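Local atomic coordinates of beta-N-acetylglucosaminidase-like protein Glycoside hydrolase family 20 (Flavobacterium johnsoniae, PDB entry 6YHH), a protein that probably hydrolyses terminal beta-linked N-acetylglucosamine residues from chitin-derived oligosaccharides, as a family 20 glycoside hydrolase. Residues N28-S34 with A74-C80; V45-R50 with Q62-T66. All coordinates share one frame. Where two conformers were deposited one is given. Numbering follows the deposited sequence.

Contact 1 (N28-S34 with A74-C80)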
ATOM      1  N   ASN A  28      24.688   7.216 -19.988  1.00 16.10           N
ATOM      2  CA  ASN A  28      26.040   6.793 -19.621  1.00 18.08           C
ATOM      3  C   ASN A  28      26.227   6.652 -18.125  1.00 15.91           C
ATOM      4  O   ASN A  28      27.223   6.118 -17.654  1.00 16.37           O
ATOM      5  CB  ASN A  28      27.111   7.816 -20.144  1.00 20.49           C
ATOM      6  CG  ASN A  28      28.520   7.245 -20.059  1.00 25.83           C
ATOM      7  OD1 ASN A  28      28.736   6.094 -20.500  1.00 30.78           O
ATOM      8  ND2 ASN A  28      29.484   7.996 -19.441  1.00 26.48           N
ATOM      9  N   PHE A  29      25.272   7.193 -17.346  1.00 15.67           N
ATOM     10  CA  PHE A  29      25.390   7.128 -15.909  1.00 13.47           C
ATOM     11  C   PHE A  29      25.526   5.747 -15.290  1.00 13.50           C
ATOM     12  O   PHE A  29      24.693   4.832 -15.528  1.00 15.51           O
ATOM     13  CB  PHE A  29      24.237   7.863 -15.266  1.00 12.90           C
ATOM     14  CG  PHE A  29      24.374   8.073 -13.766  1.00 12.43           C
ATOM     15  CD1 PHE A  29      25.138   9.128 -13.274  1.00 13.49           C
ATOM     16  CD2 PHE A  29      23.729   7.265 -12.858  1.00 13.13           C
ATOM     17  CE1 PHE A  29      25.244   9.322 -11.915  1.00 13.68           C
ATOM     18  CE2 PHE A  29      23.819   7.508 -11.476  1.00 13.28           C
ATOM     19  CZ  PHE A  29      24.619   8.511 -11.021  1.00 12.64           C
ATOM     20  N   LYS A  30      26.573   5.616 -14.486  1.00 12.58           N
ATOM     21  CA  LYS A  30      26.871   4.451 -13.708  1.00 14.66           C
ATOM     22  C   LYS A  30      27.452   4.800 -12.347  1.00 13.24           C
ATOM     23  O   LYS A  30      27.950   5.930 -12.141  1.00 16.03           O
ATOM     24  CB  LYS A  30      27.895   3.537 -14.495  1.00 15.44           C
ATOM     25  CG  LYS A  30      27.375   2.955 -15.788  1.00 17.34           C
ATOM     26  CD  LYS A  30      28.387   2.022 -16.478  1.00 21.83           C
ATOM     27  CE  LYS A  30      29.304   2.810 -17.443  1.00 27.06           C
ATOM     28  NZ  LYS A  30      28.784   3.733 -18.542  1.00 27.00           N
ATOM     29  N   VAL A  31      27.411   3.823 -11.445  1.00 14.23           N
ATOM     30  CA  VAL A  31      27.894   3.910 -10.089  1.00 15.62           C
ATOM     31  C   VAL A  31      28.944   2.859  -9.789  1.00 15.93           C
ATOM     32  O   VAL A  31      28.880   1.707 -10.215  1.00 16.27           O
ATOM     33  CB  VAL A  31      26.738   3.877  -9.044  1.00 16.54           C
ATOM     34  CG1 VAL A  31      26.044   2.533  -9.039  1.00 18.68           C
ATOM     35  CG2 VAL A  31      27.223   4.228  -7.655  1.00 17.12           C
ATOM     36  N   ASN A  32      29.912   3.270  -8.979  1.00 14.86           N
ATOM     37  CA  ASN A  32      31.019   2.428  -8.529  1.00 15.61           C
ATOM     38  C   ASN A  32      31.258   2.681  -7.068  1.00 14.70           C
ATOM     39  O   ASN A  32      31.127   3.852  -6.647  1.00 15.94           O
ATOM     40  CB  ASN A  32      32.292   2.826  -9.294  1.00 16.87           C
ATOM     41  CG  ASN A  32      33.415   1.841  -9.067  1.00 19.03           C
ATOM     42  OD1 ASN A  32      33.263   0.639  -9.321  1.00 18.25           O
ATOM     43  ND2 ASN A  32      34.564   2.356  -8.526  1.00 20.35           N
ATOM     44  N   ILE A  33      31.612   1.628  -6.358  1.00 14.29           N
ATOM     45  CA  ILE A  33      31.822   1.663  -4.947  1.00 14.89           C
ATOM     46  C   ILE A  33      33.239   1.153  -4.645  1.00 16.75           C
ATOM     47  O   ILE A  33      33.643   0.101  -5.165  1.00 14.81           O
ATOM     48  CB  ILE A  33      30.837   0.776  -4.160  1.00 15.80           C
ATOM     49  CG1 ILE A  33      29.377   1.063  -4.562  1.00 14.56           C
ATOM     50  CG2 ILE A  33      31.029   0.970  -2.673  1.00 14.93           C
ATOM     51  CD1 ILE A  33      28.478  -0.006  -4.011  1.00 14.91           C
ATOM     52  N   SER A  34      33.919   1.849  -3.746  0.50 15.28           N
ATOM     53  CA  SER A  34      35.293   1.516  -3.380  0.50 15.01           C
ATOM     54  C   SER A  34      35.541   1.632  -1.901  0.50 15.13           C
ATOM     55  O   SER A  34      34.703   2.113  -1.111  0.50 14.01           O
ATOM     56  CB  SER A  34      36.276   2.397  -4.142  0.50 14.89           C
ATOM     57  OG  SER A  34      36.178   3.741  -3.718  0.50 13.42           O
ATOM     58  N   ALA A  74      33.178   4.942 -13.473  1.00 17.76           N
ATOM     59  CA  ALA A  74      31.805   5.414 -13.355  1.00 16.10           C
ATOM     60  C   ALA A  74      31.679   6.891 -13.018  1.00 14.69           C
ATOM     61  O   ALA A  74      32.508   7.452 -12.251  1.00 15.00           O
ATOM     62  CB  ALA A  74      31.113   4.597 -12.273  1.00 16.86           C
ATOM     63  N   GLU A  75      30.617   7.528 -13.497  1.00 14.51           N
ATOM     64  CA  GLU A  75      30.345   8.945 -13.210  1.00 13.66           C
ATOM     65  C   GLU A  75      30.090   9.222 -11.742  1.00 15.08           C
ATOM     66  O   GLU A  75      30.338  10.325 -11.299  1.00 15.38           O
ATOM     67  CB  GLU A  75      29.245   9.502 -14.095  1.00 14.85           C
ATOM     68  CG  GLU A  75      29.686   9.730 -15.524  1.00 15.26           C
ATOM     69  CD  GLU A  75      28.533   9.939 -16.487  1.00 18.93           C
ATOM     70  OE1 GLU A  75      27.318   9.733 -16.082  1.00 16.35           O
ATOM     71  OE2 GLU A  75      28.836  10.318 -17.660  1.00 19.33           O
ATOM     72  N   LEU A  76      29.539   8.250 -11.029  1.00 13.24           N
ATOM     73  CA  LEU A  76      29.329   8.356  -9.565  1.00 12.12           C
ATOM     74  C   LEU A  76      30.205   7.385  -8.852  1.00 12.76           C
ATOM     75  O   LEU A  76      30.090   6.146  -9.004  1.00 12.94           O
ATOM     76  CB  LEU A  76      27.819   8.144  -9.151  1.00 12.43           C
ATOM     77  CG  LEU A  76      27.588   8.144  -7.621  1.00 12.10           C
ATOM     78  CD1 LEU A  76      27.882   9.452  -6.898  1.00 14.07           C
ATOM     79  CD2 LEU A  76      26.142   7.748  -7.394  1.00 13.28           C
ATOM     80  N   GLN A  77      31.114   7.928  -8.042  1.00 13.46           N
ATOM     81  CA  GLN A  77      32.058   7.138  -7.200  1.00 13.92           C
ATOM     82  C   GLN A  77      31.712   7.328  -5.767  1.00 13.89           C
ATOM     83  O   GLN A  77      31.521   8.474  -5.342  1.00 15.61           O
ATOM     84  CB  GLN A  77      33.489   7.668  -7.369  1.00 16.32           C
ATOM     85  CG  GLN A  77      34.012   7.497  -8.755  1.00 19.54           C
ATOM     86  CD  GLN A  77      34.297   6.037  -9.068  1.00 18.62           C
ATOM     87  OE1 GLN A  77      34.683   5.237  -8.177  1.00 17.65           O
ATOM     88  NE2 GLN A  77      34.081   5.664 -10.367  1.00 23.27           N
ATOM     89  N   ILE A  78      31.612   6.216  -5.064  1.00 14.13           N
ATOM     90  CA  ILE A  78      31.289   6.166  -3.694  1.00 14.61           C
ATOM     91  C   ILE A  78      32.432   5.432  -2.980  1.00 15.42           C
ATOM     92  O   ILE A  78      32.630   4.249  -3.185  1.00 17.03           O
ATOM     93  CB  ILE A  78      29.974   5.410  -3.464  1.00 14.73           C
ATOM     94  CG1 ILE A  78      28.821   6.003  -4.300  1.00 17.67           C
ATOM     95  CG2 ILE A  78      29.658   5.376  -2.000  1.00 15.08           C
ATOM     96  CD1 ILE A  78      27.621   5.119  -4.236  1.00 17.85           C
ATOM     97  N   ASN A  79      33.122   6.172  -2.101  1.00 15.65           N
ATOM     98  CA  ASN A  79      34.292   5.644  -1.367  1.00 17.10           C
ATOM     99  C   ASN A  79      33.943   5.642   0.128  1.00 15.71           C
ATOM    100  O   ASN A  79      33.553   6.693   0.673  1.00 15.81           O
ATOM    101  CB  ASN A  79      35.502   6.524  -1.531  1.00 20.21           C
ATOM    102  CG  ASN A  79      35.862   6.820  -2.974  1.00 28.50           C
ATOM    103  OD1 ASN A  79      35.945   8.000  -3.408  1.00 37.14           O
ATOM    104  ND2 ASN A  79      36.096   5.765  -3.737  1.00 30.14           N
ATOM    105  N   CYS A  80      34.044   4.491   0.760  1.00 14.11           N
ATOM    106  CA  CYS A  80      33.840   4.315   2.164  1.00 13.82           C
ATOM    107  C   CYS A  80      35.097   3.793   2.862  1.00 14.69           C
ATOM    108  O   CYS A  80      35.601   2.731   2.448  1.00 14.83           O
ATOM    109  CB  CYS A  80      32.752   3.322   2.496  1.00 14.67           C
ATOM    110  SG  CYS A  80      31.147   3.790   1.742  1.00 15.16           S
TER
HETATM  111  O   HOH W   1      29.423   6.286 -15.955  1.00 13.83           O

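Contact 2 (V45-R50 with Q62-T66)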
ATOM      1  N   VAL A  45      22.875   1.323  -2.659  1.00 10.28           N
ATOM      2  CA  VAL A  45      23.255   1.865  -3.960  1.00 11.28           C
ATOM      3  C   VAL A  45      22.309   1.386  -5.051  1.00 10.34           C
ATOM      4  O   VAL A  45      21.880   2.164  -5.915  1.00 10.77           O
ATOM      5  CB  VAL A  45      24.764   1.585  -4.295  1.00 10.88           C
ATOM      6  CG1 VAL A  45      25.076   2.053  -5.700  1.00 12.61           C
ATOM      7  CG2 VAL A  45      25.623   2.357  -3.321  1.00 11.93           C
ATOM      8  N   THR A  46      21.920   0.135  -4.979  1.00  9.71           N
ATOM      9  CA  THR A  46      20.945  -0.389  -5.960  1.00  9.88           C
ATOM     10  C   THR A  46      19.619   0.362  -5.873  1.00 10.17           C
ATOM     11  O   THR A  46      19.066   0.801  -6.896  1.00 11.13           O
ATOM     12  CB  THR A  46      20.731  -1.921  -5.713  1.00 10.90           C
ATOM     13  OG1 THR A  46      22.013  -2.638  -5.792  1.00 11.75           O
ATOM     14  CG2 THR A  46      19.783  -2.462  -6.785  1.00 11.97           C
ATOM     15  N   ARG A  47      19.123   0.549  -4.630  1.00 10.30           N
ATOM     16  CA  ARG A  47      17.833   1.285  -4.461  1.00 10.64           C
ATOM     17  C   ARG A  47      17.963   2.715  -4.907  1.00 11.37           C
ATOM     18  O   ARG A  47      17.077   3.227  -5.494  1.00 12.21           O
ATOM     19  CB  ARG A  47      17.389   1.187  -3.012  1.00 11.39           C
ATOM     20  CG  ARG A  47      16.944  -0.209  -2.645  1.00 13.22           C
ATOM     21  CD  ARG A  47      16.416  -0.369  -1.237  1.00 13.90           C
ATOM     22  NE  ARG A  47      17.385  -0.158  -0.161  1.00 14.16           N
ATOM     23  CZ  ARG A  47      18.136  -1.144   0.326  1.00 16.15           C
ATOM     24  NH1 ARG A  47      18.006  -2.392  -0.153  1.00 15.06           N
ATOM     25  NH2 ARG A  47      18.987  -0.874   1.280  1.00 16.52           N
ATOM     26  N   PHE A  48      19.091   3.358  -4.652  1.00 10.32           N
ATOM     27  CA  PHE A  48      19.356   4.706  -5.134  1.00 10.33           C
ATOM     28  C   PHE A  48      19.154   4.800  -6.667  1.00 10.55           C
ATOM     29  O   PHE A  48      18.502   5.662  -7.216  1.00 10.32           O
ATOM     30  CB  PHE A  48      20.762   5.205  -4.694  1.00 10.42           C
ATOM     31  CG  PHE A  48      21.261   6.355  -5.520  1.00 10.81           C
ATOM     32  CD1 PHE A  48      20.914   7.678  -5.272  1.00 10.87           C
ATOM     33  CD2 PHE A  48      22.061   6.110  -6.609  1.00 10.98           C
ATOM     34  CE1 PHE A  48      21.407   8.720  -6.054  1.00 11.45           C
ATOM     35  CE2 PHE A  48      22.494   7.144  -7.431  1.00 10.75           C
ATOM     36  CZ  PHE A  48      22.189   8.447  -7.181  1.00 11.59           C
ATOM     37  N   LEU A  49      19.804   3.865  -7.352  1.00 10.99           N
ATOM     38  CA  LEU A  49      19.770   3.829  -8.818  1.00 11.25           C
ATOM     39  C   LEU A  49      18.348   3.579  -9.328  1.00 10.37           C
ATOM     40  O   LEU A  49      17.883   4.259 -10.238  1.00 11.20           O
ATOM     41  CB  LEU A  49      20.754   2.786  -9.312  1.00 12.45           C
ATOM     42  CG  LEU A  49      20.986   2.775 -10.818  1.00 15.82           C
ATOM     43  CD1 LEU A  49      21.653   4.070 -11.184  1.00 16.41           C
ATOM     44  CD2 LEU A  49      21.885   1.617 -11.234  1.00 16.49           C
ATOM     45  N   ARG A  50      17.655   2.623  -8.712  1.00  9.83           N
ATOM     46  CA  ARG A  50      16.261   2.376  -9.029  1.00 10.55           C
ATOM     47  C   ARG A  50      15.404   3.604  -8.822  1.00 10.14           C
ATOM     48  O   ARG A  50      14.588   3.980  -9.686  1.00 10.53           O
ATOM     49  CB  ARG A  50      15.682   1.201  -8.254  1.00 10.73           C
ATOM     50  CG  ARG A  50      16.312  -0.173  -8.492  1.00 11.53           C
ATOM     51  CD  ARG A  50      15.942  -0.679  -9.910  1.00 12.36           C
ATOM     52  NE  ARG A  50      16.793  -0.170 -10.952  1.00 12.99           N
ATOM     53  CZ  ARG A  50      18.038  -0.578 -11.226  1.00 15.13           C
ATOM     54  NH1 ARG A  50      18.621  -1.502 -10.436  1.00 16.14           N
ATOM     55  NH2 ARG A  50      18.679  -0.042 -12.232  1.00 15.73           N
ATOM     56  N   GLN A  62      22.961  -0.476 -15.376  1.00 13.31           N
ATOM     57  CA  GLN A  62      23.170  -1.406 -14.332  1.00 14.54           C
ATOM     58  C   GLN A  62      21.861  -1.891 -13.739  1.00 15.84           C
ATOM     59  O   GLN A  62      20.911  -1.073 -13.570  1.00 15.56           O
ATOM     60  CB  GLN A  62      23.952  -0.712 -13.204  1.00 15.09           C
ATOM     61  CG  GLN A  62      25.418  -0.538 -13.530  1.00 17.67           C
ATOM     62  CD  GLN A  62      26.050   0.392 -12.554  1.00 16.56           C
ATOM     63  OE1 GLN A  62      25.789   1.586 -12.590  1.00 12.80           O
ATOM     64  NE2 GLN A  62      26.795  -0.167 -11.595  1.00 18.95           N
ATOM     65  N   GLY A  63      21.851  -3.172 -13.405  1.00 17.25           N
ATOM     66  CA  GLY A  63      20.735  -3.737 -12.672  1.00 17.83           C
ATOM     67  C   GLY A  63      21.079  -3.709 -11.193  1.00 17.25           C
ATOM     68  O   GLY A  63      21.125  -2.637 -10.611  1.00 17.87           O
ATOM     69  N   PHE A  64      21.352  -4.862 -10.632  1.00 14.61           N
ATOM     70  CA  PHE A  64      21.791  -4.957  -9.216  1.00 13.80           C
ATOM     71  C   PHE A  64      23.280  -4.631  -9.045  1.00 15.09           C
ATOM     72  O   PHE A  64      24.109  -5.040  -9.871  1.00 15.83           O
ATOM     73  CB  PHE A  64      21.484  -6.341  -8.701  1.00 14.27           C
ATOM     74  CG  PHE A  64      19.990  -6.634  -8.574  1.00 15.38           C
ATOM     75  CD1 PHE A  64      19.289  -7.126  -9.652  1.00 17.05           C
ATOM     76  CD2 PHE A  64      19.287  -6.361  -7.383  1.00 17.76           C
ATOM     77  CE1 PHE A  64      17.919  -7.367  -9.561  1.00 16.80           C
ATOM     78  CE2 PHE A  64      17.892  -6.594  -7.287  1.00 17.67           C
ATOM     79  CZ  PHE A  64      17.225  -7.115  -8.383  1.00 17.87           C
ATOM     80  N   ILE A  65      23.610  -3.882  -7.981  1.00 13.86           N
ATOM     81  CA  ILE A  65      25.001  -3.559  -7.604  1.00 15.70           C
ATOM     82  C   ILE A  65      25.319  -4.503  -6.441  1.00 16.59           C
ATOM     83  O   ILE A  65      24.595  -4.570  -5.424  1.00 16.27           O
ATOM     84  CB  ILE A  65      25.116  -2.064  -7.276  1.00 18.71           C
ATOM     85  CG1 ILE A  65      25.073  -1.214  -8.548  1.00 23.40           C
ATOM     86  CG2 ILE A  65      26.413  -1.805  -6.516  1.00 19.19           C
ATOM     87  CD1 ILE A  65      23.740  -0.613  -8.795  1.00 29.11           C
ATOM     88  N   THR A  66      26.375  -5.335  -6.607  1.00 14.85           N
ATOM     89  CA  THR A  66      26.677  -6.379  -5.640  1.00 14.58           C
ATOM     90  C   THR A  66      28.130  -6.487  -5.112  1.00 15.22           C
ATOM     91  O   THR A  66      28.338  -7.181  -4.092  1.00 15.35           O
ATOM     92  CB  THR A  66      26.323  -7.775  -6.195  1.00 17.38           C
ATOM     93  OG1 THR A  66      27.000  -7.984  -7.417  1.00 15.94           O
ATOM     94  CG2 THR A  66      24.817  -7.858  -6.451  1.00 18.84           C
TER

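Contact 1 (N28-S34 with A74-C80)
V31, I33, L76 and I78 form the apolar centre of this pair of neighbouring parallel strands, the two beta elements of a beta-alpha-beta unit in the GH20 domain 2 region. CG2 of V31 meets CD2 of L76 at 3.7 Å and CD1 of I78 at 3.6 Å. Branched aliphatic residues suit this face because helix 40-56 covers it, with helix 110-123 also packing on L76 and I78. At its N-terminal end F29 closes the patch, its CZ 3.7 Å from CB of L76.

The strands run side by side and nearly parallel, their axes 4.7 Å apart at closest approach and 17° from parallel. N32 and S34 turn their amide and carbonyl groups toward strand 76-80: L76 N gives to K30 O (3.0 Å), N32 N to L76 O (2.9 Å), I78 N to N32 O (2.9 Å), S34 N to I78 O (2.8 Å) and C80 N to S34 O (3.1 Å). Q77 and N79 turn their backbone groups the other way, to strand 102-107, so strand 76-80 is an interior strand of the sheet.

The face bearing N32, Q77, S34 and N79 is polar. Amide side chains suit it because each can both donate and accept: N32 ND2 bonds to Q77 OE1 at 2.9 Å, N32 OD1 takes the backbone N of F71, and Q77 NE2 returns to A74 O (3.0 Å). Before the strands begin, E75 reaches back along residues 28-30, to N28 and F29. Water 1 donates to N28 O (2.8 Å) and accepts from E75 N (3.0 Å), while N28 ND2 donates to E75 OE2 at 3.0 Å.

Contact 2 (V45-R50 with Q62-T66)
R50 ends in a two-pronged donor, and both prongs are used on backbone carbonyls: NH1 gives to G63 O and NH2 to Q62 O, each at 2.8 Å, with the two oxygens near the guanidinium plane. Arginine suits the place because its long chain spans from the helix to the loop and its planar end presents several N-H groups, enough to serve two neighbouring carbonyl oxygens at once. One turn earlier, T46 OG1 accepts the amide of I65 (I65 N to OG1, 3.0 Å) and gives its own hydrogen to F42 O within the helix. Helix 40-56 is the connecting helix of a beta-alpha-beta unit, and residues 62-66 belong to the loop leading from it to strand 76-80. G63, at phi -95° and psi -108°, has a backbone conformation that residues with a beta carbon seldom adopt. Beside these polar bonds, I65 supplies the apolar part of the contact: its CD1 lies 3.8 Å from L49 CD2, and its CG2 is 4.2 Å from V45 CG1. Q62 sets its CB 3.7 Å from L49 CD2, while its OE1 takes the amide of V31.

How the contacts relate
Both contacts belong to one beta-alpha-beta unit: contact 1 joins its two parallel strands, and contact 2, nested between them in the chain, ties the connecting helix to the loop that follows. Their centres lie about 11 Å apart and they touch, through V45 CG1 against V31 CG1 and V45 CG2 against I78 CD1, both at 3.5 Å. A probable hydrogen bond from V31 N to Q62 OE1 (3.0 Å) joins strand to loop. Contact 1 rests on repeated backbone pairing and ranges from buried aliphatics to a more open polar end; contact 2 is mostly buried, with side chains meeting backbone groups, yet R50 and F64 also pack against the second subunit.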